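Local coordinates for protein peptidyl-prolyl cis-trans isomerase (Hirschia baltica, PDB 5EX2) that probably catalyses the cis-trans isomerisation of peptide bonds preceding proline, as a periplasmic cyclophilin that assists protein folding, at residues G77-T82 and G167-F172; E177-D182 and D250-S255; E229-R234 and V262-E267. All coordinates share one frame; numbering follows the deposited sequence. Where two conformers were deposited one is given.

Contact 1: G77-T82 and G167-F172; sequences GDIAAT and GKDQFF
The contact lies at one end of the cyclophilin beta-barrel, where strands 73-76 and 171-174 run antiparallel beside each other. Segment 77-82 leaves the first strand through an inverse gamma turn centred on Asp78 and enters helix 79-83. Segment 167-172 is a loop that runs into the start of the second strand. Asp169 carries the polar part. Its CG is wedged between the backbone N and C (chi1 50°). This places the carboxylate by the backbone of Ile79. Ile79 N donates to Asp169 OD2 at 3.2 Å, with an angle of 157° at the hydrogen, and comes from above the carboxylate plane. Water 1 also grips Asp169 OD2, at 2.6 Å. The same water gives a proton to Asp78 OD1 and accepts one from Ala80 N. It therefore bridges two carboxylates, whose nearest oxygens, Asp78 OD1 and Asp169 OD2, are 4.6 Å apart. The backbone N-H groups of Ile79 and Ala80, with the water, may help to offset this like charge. The Ile79 side chain crosses Asp169 obliquely, with Ile79 CD1 3.8 Å from Asp169 CB. Gln170 runs alongside Asp78. Its amide stacks on the carboxylate with the planes 9° apart, and Gln170 NE2 lies 3.6 Å from Asp78 CG. Gln170 OE1 is held by Gln75. Gly77 has a positive phi, and its backbone lies close against the ring of Phe171, with Gly77 N 3.5 Å from Phe171 CE1. Around the contact, Phe171 pairs by its backbone with Gly76 of strand 73-76. Its side chain touches Phe65 of strand 63-69, and its ring meets that of Phe28 of strand 25-30. His66 of strand 63-69 touches both Asp78 and Gln170.

Contact 2: E177-D182 and D250-S255; sequences ESRFLD and DKDVCS
Arg179 reaches over to segment 250-255 with a side chain bent at chi2 and chi3 (-59° and -76°). The bends bring its guanidinium to three carboxylates of the two segments, all met at the edge and in the plane of the group. NH1 makes two of the bonds. One runs from Arg179 NH1 to Asp252 OD2 at 2.8 Å and is nearly straight, 174° at the hydrogen. The two groups meet tip to tip, nearly coplanar, and the oxygen is approached close to its C-O axis. The other runs from Arg179 NH1 to Glu177 OE2 at 3.0 Å, on the anti lone pair. Arg179 NE bonds to Asp182 OD2 at 2.8 Å, on its syn lone pair. A fourth carboxylate, Glu130 of strand 127-132, has a salt bridge to NH2. The rotation of the guanidinium is thus fixed by ties along its rim. The positive charge probably eases the 4.6 Å approach of Glu177 OE2 to Asp252 OD2. This salt-bridge network joins the loop between strands 171-174 and 187-191 of the cyclophilin barrel, with its short 3-10 turn, to the loop after helix 238-247. Glu177 is extended, with CG anti to the backbone N. Its carboxylate lies against Cys254, with Glu177 CD 3.3 Å from Cys254 CB. Cys254 SG is in a disulfide with Cys152, so the second loop is also held covalently. Cys254 SG lies 3.7 Å from Arg179 NH1. Asp252 OD1 is hydrogen-bonded to Thr121 of strand 119-124. Water 2 links Glu177 OE2 to Ser255 OG, and water 3 links Glu177 OE1 to Cys254 O.

Contact 3: E229-R234 and V262-E267; sequences EAWVMR and VVFVSE
Trp231 and Phe264 meet rim to rim on one side of a small antiparallel sheet. Their side chains cross at about a right angle. The ring planes are 61° apart, and neither ring lies over the face of the other. Trp231 CZ3 comes to the edge of the Phe264 ring, 3.5 Å from Phe264 CD2. In both residues CG is anti to the carbonyl carbon. The two positions are diagonal across the strands, since Trp231 pairs with Val262 and Glu229 with Phe264. Val262 shares this face, and Val262 CG2 packs 4.0 Å from Trp231 CB. The other face carries the non-hydrogen-bonded pair Ala230 and Val263, where Ala230 CB is 3.9 Å from Val263 CG2. Two hydrogen-bonded pairs flank it. Trp231 N donates to Val262 O at 2.9 Å, nearly along the C=O axis, and Val262 N returns a like bond to Trp231 O. Glu229 N donates to Phe264 O at 2.8 Å, in the carbonyl plane, and Phe264 N donates to Glu229 O from above its carbonyl plane. Water 4 is bonded to Ser266 OG and reaches Glu229 OE2 weakly. Strand 229-233 is the middle of the three strands, between 17-19 and 261-264. Helix 7-11 covers the aromatic face through Val10, Gln11 and Lys7. On the other face, Val232 touches Glu38 and Val263 touches Tyr36, both of barrel strand 33-39.

How the contacts relate
Contact 1 is the most buried of the three, and both its segments belong to the cyclophilin barrel region. Contacts 2 and 3 lie at the surface. Contact 2 ties a barrel loop to the C-terminal part of the chain, whereas contact 3 pairs two strands of a small three-stranded sheet. The chemistry follows the place. Contact 1 relies on one backbone N-H, a carboxylate and a shared water, contact 2 on charge, and contact 3 on strand pairing with apolar side chains. Contacts 1 and 2 touch through Phe172 CE2 and Leu181 CD1, 3.4 Å apart. The segments of contacts 2 and 3 alternate along the chain, and their nearest atoms are about 12 Å apart.

Contact 1: G77-T82 and G167-F172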
loop_
_atom_site.group_PDB
_atom_site.type_symbol
_atom_site.label_atom_id
_atom_site.label_comp_id
_atom_site.label_asym_id
_atom_site.label_seq_id
_atom_site.Cartn_x
_atom_site.Cartn_y
_atom_site.Cartn_z
ATOM N N GLY A 77 -2.258 9.604 11.982
ATOM C CA GLY A 77 -1.067 10.353 11.670
ATOM C C GLY A 77 -1.114 11.859 11.851
ATOM O O GLY A 77 -0.246 12.556 11.330
ATOM N N ASP A 78 -2.063 12.370 12.626
ATOM C CA ASP A 78 -2.117 13.800 12.893
ATOM C C ASP A 78 -1.176 14.092 14.045
ATOM O O ASP A 78 -1.574 14.068 15.210
ATOM C CB ASP A 78 -3.542 14.240 13.208
ATOM C CG ASP A 78 -3.673 15.740 13.366
ATOM O OD1 ASP A 78 -2.659 16.465 13.207
ATOM O OD2 ASP A 78 -4.801 16.189 13.653
ATOM N N ILE A 79 0.075 14.354 13.703
ATOM C CA ILE A 79 1.121 14.506 14.701
ATOM C C ILE A 79 0.843 15.686 15.620
ATOM O O ILE A 79 0.997 15.573 16.843
ATOM C CB ILE A 79 2.493 14.665 14.016
ATOM C CG1 ILE A 79 2.868 13.350 13.339
ATOM C CG2 ILE A 79 3.566 15.110 15.016
ATOM C CD1 ILE A 79 4.058 13.444 12.458
ATOM N N ALA A 80 0.403 16.811 15.068
ATOM C CA ALA A 80 0.198 17.996 15.893
ATOM C C ALA A 80 -0.788 17.738 17.028
ATOM O O ALA A 80 -0.609 18.231 18.143
ATOM C CB ALA A 80 -0.286 19.150 15.037
ATOM N N ALA A 81 -1.804 16.930 16.758
ATOM C CA ALA A 81 -2.863 16.708 17.732
ATOM C C ALA A 81 -2.355 16.044 19.012
ATOM O O ALA A 81 -2.871 16.328 20.105
ATOM C CB ALA A 81 -3.961 15.883 17.120
ATOM N N THR A 82 -1.373 15.152 18.895
ATOM C CA THR A 82 -0.864 14.463 20.084
ATOM C C THR A 82 0.531 14.972 20.515
ATOM O O THR A 82 0.850 14.951 21.706
ATOM C CB THR A 82 -0.840 12.928 19.867
ATOM O OG1 THR A 82 -0.293 12.625 18.589
ATOM C CG2 THR A 82 -2.253 12.359 19.935
ATOM N N GLY A 167 -0.786 17.189 1.540
ATOM C CA GLY A 167 -0.395 15.962 2.214
ATOM C C GLY A 167 0.862 16.214 3.016
ATOM O O GLY A 167 1.733 16.966 2.589
ATOM N N LYS A 168 0.951 15.626 4.205
ATOM C CA LYS A 168 2.089 15.899 5.081
ATOM C C LYS A 168 2.399 14.725 5.981
ATOM O O LYS A 168 3.430 14.077 5.817
ATOM C CB LYS A 168 1.832 17.148 5.923
ATOM C CG LYS A 168 3.034 17.541 6.773
ATOM C CD LYS A 168 2.840 18.882 7.457
ATOM C CE LYS A 168 1.788 18.823 8.542
ATOM N NZ LYS A 168 1.545 20.189 9.094
ATOM N N ASP A 169 1.514 14.462 6.942
ATOM C CA ASP A 169 1.713 13.370 7.903
ATOM C C ASP A 169 0.534 12.407 7.969
ATOM O O ASP A 169 0.708 11.205 8.063
ATOM C CB ASP A 169 2.003 13.928 9.303
ATOM C CG ASP A 169 1.018 14.988 9.756
ATOM O OD1 ASP A 169 0.132 15.426 8.987
ATOM O OD2 ASP A 169 1.160 15.399 10.924
ATOM N N GLN A 170 -0.680 12.931 7.887
ATOM C CA GLN A 170 -1.856 12.086 8.022
ATOM C C GLN A 170 -1.987 11.140 6.857
ATOM O O GLN A 170 -1.785 11.527 5.704
ATOM C CB GLN A 170 -3.120 12.931 8.148
ATOM C CG GLN A 170 -3.133 13.760 9.405
ATOM C CD GLN A 170 -4.417 14.505 9.604
ATOM O OE1 GLN A 170 -5.496 13.916 9.590
ATOM N NE2 GLN A 170 -4.314 15.811 9.800
ATOM N N PHE A 171 -2.356 9.903 7.166
ATOM C CA PHE A 171 -2.455 8.831 6.188
ATOM C C PHE A 171 -3.764 8.097 6.393
ATOM O O PHE A 171 -4.408 8.239 7.439
ATOM C CB PHE A 171 -1.304 7.847 6.348
ATOM C CG PHE A 171 -1.281 7.219 7.694
ATOM C CD1 PHE A 171 -0.598 7.806 8.736
ATOM C CD2 PHE A 171 -2.010 6.069 7.933
ATOM C CE1 PHE A 171 -0.627 7.243 10.002
ATOM C CE2 PHE A 171 -2.046 5.503 9.188
ATOM C CZ PHE A 171 -1.355 6.094 10.228
ATOM N N PHE A 172 -4.217 7.347 5.411
ATOM C CA PHE A 172 -5.325 6.469 5.700
ATOM C C PHE A 172 -5.088 5.071 5.168
ATOM O O PHE A 172 -4.449 4.837 4.129
ATOM C CB PHE A 172 -6.652 7.052 5.236
ATOM C CG PHE A 172 -6.684 7.484 3.829
ATOM C CD1 PHE A 172 -6.189 8.720 3.460
ATOM C CD2 PHE A 172 -7.275 6.687 2.876
ATOM C CE1 PHE A 172 -6.262 9.142 2.158
ATOM C CE2 PHE A 172 -7.351 7.103 1.573
ATOM C CZ PHE A 172 -6.840 8.333 1.209
HETATM O O HOH W 1 -0.135 17.252 12.231
#

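Contact 2: E177-D182 and D250-S255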
loop_
_atom_site.group_PDB
_atom_site.type_symbol
_atom_site.label_atom_id
_atom_site.label_comp_id
_atom_site.label_asym_id
_atom_site.label_seq_id
_atom_site.Cartn_x
_atom_site.Cartn_y
_atom_site.Cartn_z
ATOM N N GLU A 177 -12.770 -1.083 -0.863
ATOM C CA GLU A 177 -12.568 -0.472 -2.166
ATOM C C GLU A 177 -13.237 0.888 -2.233
ATOM O O GLU A 177 -14.428 1.021 -1.965
ATOM C CB GLU A 177 -13.116 -1.383 -3.262
ATOM C CG GLU A 177 -13.103 -0.749 -4.670
ATOM C CD GLU A 177 -13.721 -1.643 -5.736
ATOM O OE1 GLU A 177 -14.425 -2.603 -5.366
ATOM O OE2 GLU A 177 -13.513 -1.381 -6.947
ATOM N N SER A 178 -12.454 1.891 -2.620
ATOM C CA SER A 178 -12.932 3.272 -2.655
ATOM C C SER A 178 -12.439 4.001 -3.898
ATOM O O SER A 178 -11.544 4.843 -3.816
ATOM C CB SER A 178 -12.479 4.002 -1.400
ATOM O OG SER A 178 -12.963 3.341 -0.244
ATOM N N ARG A 179 -13.012 3.667 -5.046
ATOM C CA ARG A 179 -12.438 4.088 -6.320
ATOM C C ARG A 179 -12.653 5.561 -6.592
ATOM O O ARG A 179 -11.987 6.128 -7.459
ATOM C CB ARG A 179 -13.001 3.250 -7.471
ATOM C CG ARG A 179 -12.823 1.753 -7.279
ATOM C CD ARG A 179 -11.353 1.331 -7.116
ATOM N NE ARG A 179 -10.656 1.350 -8.396
ATOM C CZ ARG A 179 -10.761 0.398 -9.314
ATOM N NH1 ARG A 179 -11.527 -0.664 -9.091
ATOM N NH2 ARG A 179 -10.095 0.496 -10.458
ATOM N N PHE A 180 -13.562 6.183 -5.841
ATOM C CA PHE A 180 -13.777 7.628 -5.941
ATOM C C PHE A 180 -12.561 8.417 -5.451
ATOM O O PHE A 180 -12.461 9.605 -5.721
ATOM C CB PHE A 180 -15.028 8.038 -5.154
ATOM C CG PHE A 180 -15.084 7.454 -3.780
ATOM C CD1 PHE A 180 -15.677 6.219 -3.558
ATOM C CD2 PHE A 180 -14.527 8.124 -2.714
ATOM C CE1 PHE A 180 -15.713 5.674 -2.289
ATOM C CE2 PHE A 180 -14.562 7.591 -1.448
ATOM C CZ PHE A 180 -15.156 6.351 -1.240
ATOM N N LEU A 181 -11.619 7.754 -4.772
ATOM C CA LEU A 181 -10.363 8.403 -4.389
ATOM C C LEU A 181 -9.317 8.382 -5.480
ATOM O O LEU A 181 -8.340 9.138 -5.427
ATOM C CB LEU A 181 -9.760 7.729 -3.169
ATOM C CG LEU A 181 -10.612 7.707 -1.910
ATOM C CD1 LEU A 181 -9.824 7.011 -0.817
ATOM C CD2 LEU A 181 -11.025 9.101 -1.476
ATOM N N ASP A 182 -9.505 7.498 -6.458
ATOM C CA ASP A 182 -8.467 7.253 -7.449
ATOM C C ASP A 182 -8.170 8.509 -8.269
ATOM O O ASP A 182 -9.079 9.248 -8.661
ATOM C CB ASP A 182 -8.875 6.117 -8.390
ATOM C CG ASP A 182 -9.015 4.777 -7.693
ATOM O OD1 ASP A 182 -8.730 4.674 -6.489
ATOM O OD2 ASP A 182 -9.390 3.811 -8.406
ATOM N N ASP A 250 -12.843 -12.956 -13.864
ATOM C CA ASP A 250 -13.810 -11.948 -14.261
ATOM C C ASP A 250 -13.800 -10.765 -13.297
ATOM O O ASP A 250 -14.418 -9.728 -13.553
ATOM C CB ASP A 250 -15.213 -12.564 -14.321
ATOM C CG ASP A 250 -15.647 -13.181 -12.987
ATOM O OD1 ASP A 250 -14.808 -13.800 -12.288
ATOM O OD2 ASP A 250 -16.838 -13.040 -12.633
ATOM N N LYS A 251 -13.058 -10.917 -12.204
ATOM C CA LYS A 251 -13.018 -9.900 -11.160
ATOM C C LYS A 251 -12.048 -8.777 -11.472
ATOM O O LYS A 251 -10.985 -8.996 -12.032
ATOM C CB LYS A 251 -12.645 -10.542 -9.829
ATOM C CG LYS A 251 -13.735 -11.437 -9.282
ATOM C CD LYS A 251 -13.269 -12.155 -8.040
ATOM C CE LYS A 251 -14.365 -13.035 -7.468
ATOM N NZ LYS A 251 -13.863 -13.854 -6.335
ATOM N N ASP A 252 -12.423 -7.570 -11.082
ATOM C CA ASP A 252 -11.528 -6.436 -11.158
ATOM C C ASP A 252 -10.518 -6.552 -10.013
ATOM O O ASP A 252 -10.740 -7.298 -9.055
ATOM C CB ASP A 252 -12.315 -5.127 -11.074
ATOM C CG ASP A 252 -11.478 -3.920 -11.430
ATOM O OD1 ASP A 252 -10.543 -4.070 -12.241
ATOM O OD2 ASP A 252 -11.758 -2.824 -10.902
ATOM N N VAL A 253 -9.420 -5.812 -10.111
ATOM C CA VAL A 253 -8.326 -5.919 -9.162
ATOM C C VAL A 253 -8.804 -5.732 -7.715
ATOM O O VAL A 253 -8.335 -6.403 -6.817
ATOM C CB VAL A 253 -7.215 -4.890 -9.519
ATOM C CG1 VAL A 253 -7.658 -3.450 -9.255
ATOM C CG2 VAL A 253 -5.950 -5.197 -8.802
ATOM N N CYS A 254 -9.767 -4.856 -7.491
ATOM C CA CYS A 254 -10.208 -4.596 -6.126
ATOM C C CYS A 254 -11.235 -5.604 -5.612
ATOM O O CYS A 254 -11.552 -5.600 -4.434
ATOM C CB CYS A 254 -10.771 -3.183 -6.015
ATOM S SG CYS A 254 -9.513 -1.890 -6.207
ATOM N N SER A 255 -11.740 -6.478 -6.477
ATOM C CA SER A 255 -12.675 -7.517 -6.035
ATOM C C SER A 255 -11.960 -8.839 -5.732
ATOM O O SER A 255 -12.535 -9.753 -5.149
ATOM C CB SER A 255 -13.769 -7.727 -7.080
ATOM O OG SER A 255 -14.670 -6.636 -7.061
HETATM O O HOH W 2 -13.839 -4.007 -7.993
HETATM O O HOH W 3 -14.517 -4.610 -3.414
#

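Contact 3: E229-R234 and V262-E267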
loop_
_atom_site.group_PDB
_atom_site.type_symbol
_atom_site.label_atom_id
_atom_site.label_comp_id
_atom_site.label_asym_id
_atom_site.label_seq_id
_atom_site.Cartn_x
_atom_site.Cartn_y
_atom_site.Cartn_z
ATOM N N GLU A 229 10.866 -10.670 8.054
ATOM C CA GLU A 229 11.161 -10.924 6.651
ATOM C C GLU A 229 9.839 -11.125 5.927
ATOM O O GLU A 229 9.045 -11.988 6.297
ATOM C CB GLU A 229 12.085 -12.138 6.498
ATOM C CG GLU A 229 13.461 -11.937 7.161
ATOM C CD GLU A 229 14.360 -13.178 7.188
ATOM O OE1 GLU A 229 14.151 -14.127 6.406
ATOM O OE2 GLU A 229 15.303 -13.176 8.002
ATOM N N ALA A 230 9.611 -10.314 4.897
ATOM C CA ALA A 230 8.356 -10.353 4.154
ATOM C C ALA A 230 8.570 -10.774 2.711
ATOM O O ALA A 230 9.592 -10.457 2.097
ATOM C CB ALA A 230 7.669 -8.992 4.212
ATOM N N TRP A 231 7.597 -11.502 2.198
ATOM C CA TRP A 231 7.598 -11.909 0.802
ATOM C C TRP A 231 6.225 -11.645 0.239
ATOM O O TRP A 231 5.221 -11.744 0.947
ATOM C CB TRP A 231 7.955 -13.395 0.632
ATOM C CG TRP A 231 9.423 -13.743 0.694
ATOM C CD1 TRP A 231 10.296 -13.887 -0.366
ATOM C CD2 TRP A 231 10.172 -14.056 1.866
ATOM N NE1 TRP A 231 11.539 -14.252 0.092
ATOM C CE2 TRP A 231 11.491 -14.356 1.459
ATOM C CE3 TRP A 231 9.859 -14.092 3.221
ATOM C CZ2 TRP A 231 12.490 -14.694 2.363
ATOM C CZ3 TRP A 231 10.847 -14.427 4.117
ATOM C CH2 TRP A 231 12.153 -14.721 3.688
ATOM N N VAL A 232 6.197 -11.319 -1.044
ATOM C CA VAL A 232 4.965 -11.063 -1.783
ATOM C C VAL A 232 4.990 -11.963 -2.991
ATOM O O VAL A 232 6.004 -12.057 -3.678
ATOM C CB VAL A 232 4.845 -9.585 -2.197
ATOM C CG1 VAL A 232 3.606 -9.346 -3.045
ATOM C CG2 VAL A 232 4.846 -8.705 -0.983
ATOM N N MET A 233 3.894 -12.652 -3.233
ATOM C CA MET A 233 3.808 -13.534 -4.390
ATOM C C MET A 233 4.048 -12.736 -5.675
ATOM O O MET A 233 3.630 -11.598 -5.818
ATOM C CB MET A 233 2.449 -14.237 -4.423
ATOM C CG MET A 233 2.274 -15.234 -5.594
ATOM S SD MET A 233 0.774 -16.183 -5.467
ATOM C CE MET A 233 1.170 -17.323 -4.143
ATOM N N ARG A 234 4.787 -13.342 -6.595
ATOM C CA ARG A 234 5.086 -12.740 -7.883
ATOM C C ARG A 234 3.884 -12.883 -8.811
ATOM O O ARG A 234 3.420 -13.990 -9.070
ATOM C CB ARG A 234 6.326 -13.388 -8.508
ATOM C CG ARG A 234 7.615 -12.980 -7.819
ATOM C CD ARG A 234 8.873 -13.437 -8.545
ATOM N NE ARG A 234 10.084 -13.046 -7.817
ATOM C CZ ARG A 234 10.616 -11.821 -7.810
ATOM N NH1 ARG A 234 10.055 -10.826 -8.486
ATOM N NH2 ARG A 234 11.720 -11.585 -7.114
ATOM N N VAL A 262 3.256 -12.666 2.892
ATOM C CA VAL A 262 3.550 -13.266 4.189
ATOM C C VAL A 262 4.673 -12.515 4.869
ATOM O O VAL A 262 5.616 -12.062 4.223
ATOM C CB VAL A 262 3.949 -14.752 4.048
ATOM C CG1 VAL A 262 2.774 -15.575 3.566
ATOM C CG2 VAL A 262 5.122 -14.901 3.087
ATOM N N VAL A 263 4.554 -12.376 6.181
ATOM C CA VAL A 263 5.563 -11.733 6.997
ATOM C C VAL A 263 5.971 -12.717 8.088
ATOM O O VAL A 263 5.120 -13.269 8.782
ATOM C CB VAL A 263 5.056 -10.427 7.626
ATOM C CG1 VAL A 263 6.164 -9.780 8.456
ATOM C CG2 VAL A 263 4.543 -9.460 6.554
ATOM N N PHE A 264 7.271 -12.969 8.196
ATOM C CA PHE A 264 7.807 -13.895 9.183
ATOM C C PHE A 264 8.639 -13.122 10.171
ATOM O O PHE A 264 9.588 -12.446 9.794
ATOM C CB PHE A 264 8.664 -14.967 8.514
ATOM C CG PHE A 264 7.933 -15.782 7.495
ATOM C CD1 PHE A 264 7.003 -16.727 7.888
ATOM C CD2 PHE A 264 8.186 -15.616 6.139
ATOM C CE1 PHE A 264 6.340 -17.499 6.947
ATOM C CE2 PHE A 264 7.528 -16.379 5.188
ATOM C CZ PHE A 264 6.603 -17.320 5.589
ATOM N N VAL A 265 8.301 -13.224 11.447
ATOM C CA VAL A 265 9.068 -12.504 12.444
ATOM C C VAL A 265 10.184 -13.394 12.932
ATOM O O VAL A 265 10.148 -14.618 12.756
ATOM C CB VAL A 265 8.210 -12.030 13.633
ATOM C CG1 VAL A 265 7.197 -10.992 13.166
ATOM C CG2 VAL A 265 7.540 -13.199 14.336
ATOM N N SER A 266 11.173 -12.753 13.538
ATOM C CA SER A 266 12.361 -13.431 14.015
ATOM C C SER A 266 12.062 -14.363 15.179
ATOM O O SER A 266 11.143 -14.113 15.957
ATOM C CB SER A 266 13.406 -12.406 14.462
ATOM O OG SER A 266 13.831 -11.598 13.382
ATOM N N GLU A 267 12.856 -15.426 15.308
ATOM C CA GLU A 267 12.820 -16.249 16.501
ATOM C C GLU A 267 13.465 -15.466 17.641
ATOM O O GLU A 267 14.198 -14.499 17.401
ATOM C CB GLU A 267 13.549 -17.572 16.278
ATOM C CG GLU A 267 12.949 -18.446 15.193
ATOM C CD GLU A 267 11.690 -19.172 15.635
ATOM O OE1 GLU A 267 11.153 -18.843 16.717
ATOM O OE2 GLU A 267 11.227 -20.050 14.877
HETATM O O HOH W 4 13.608 -12.447 10.800
#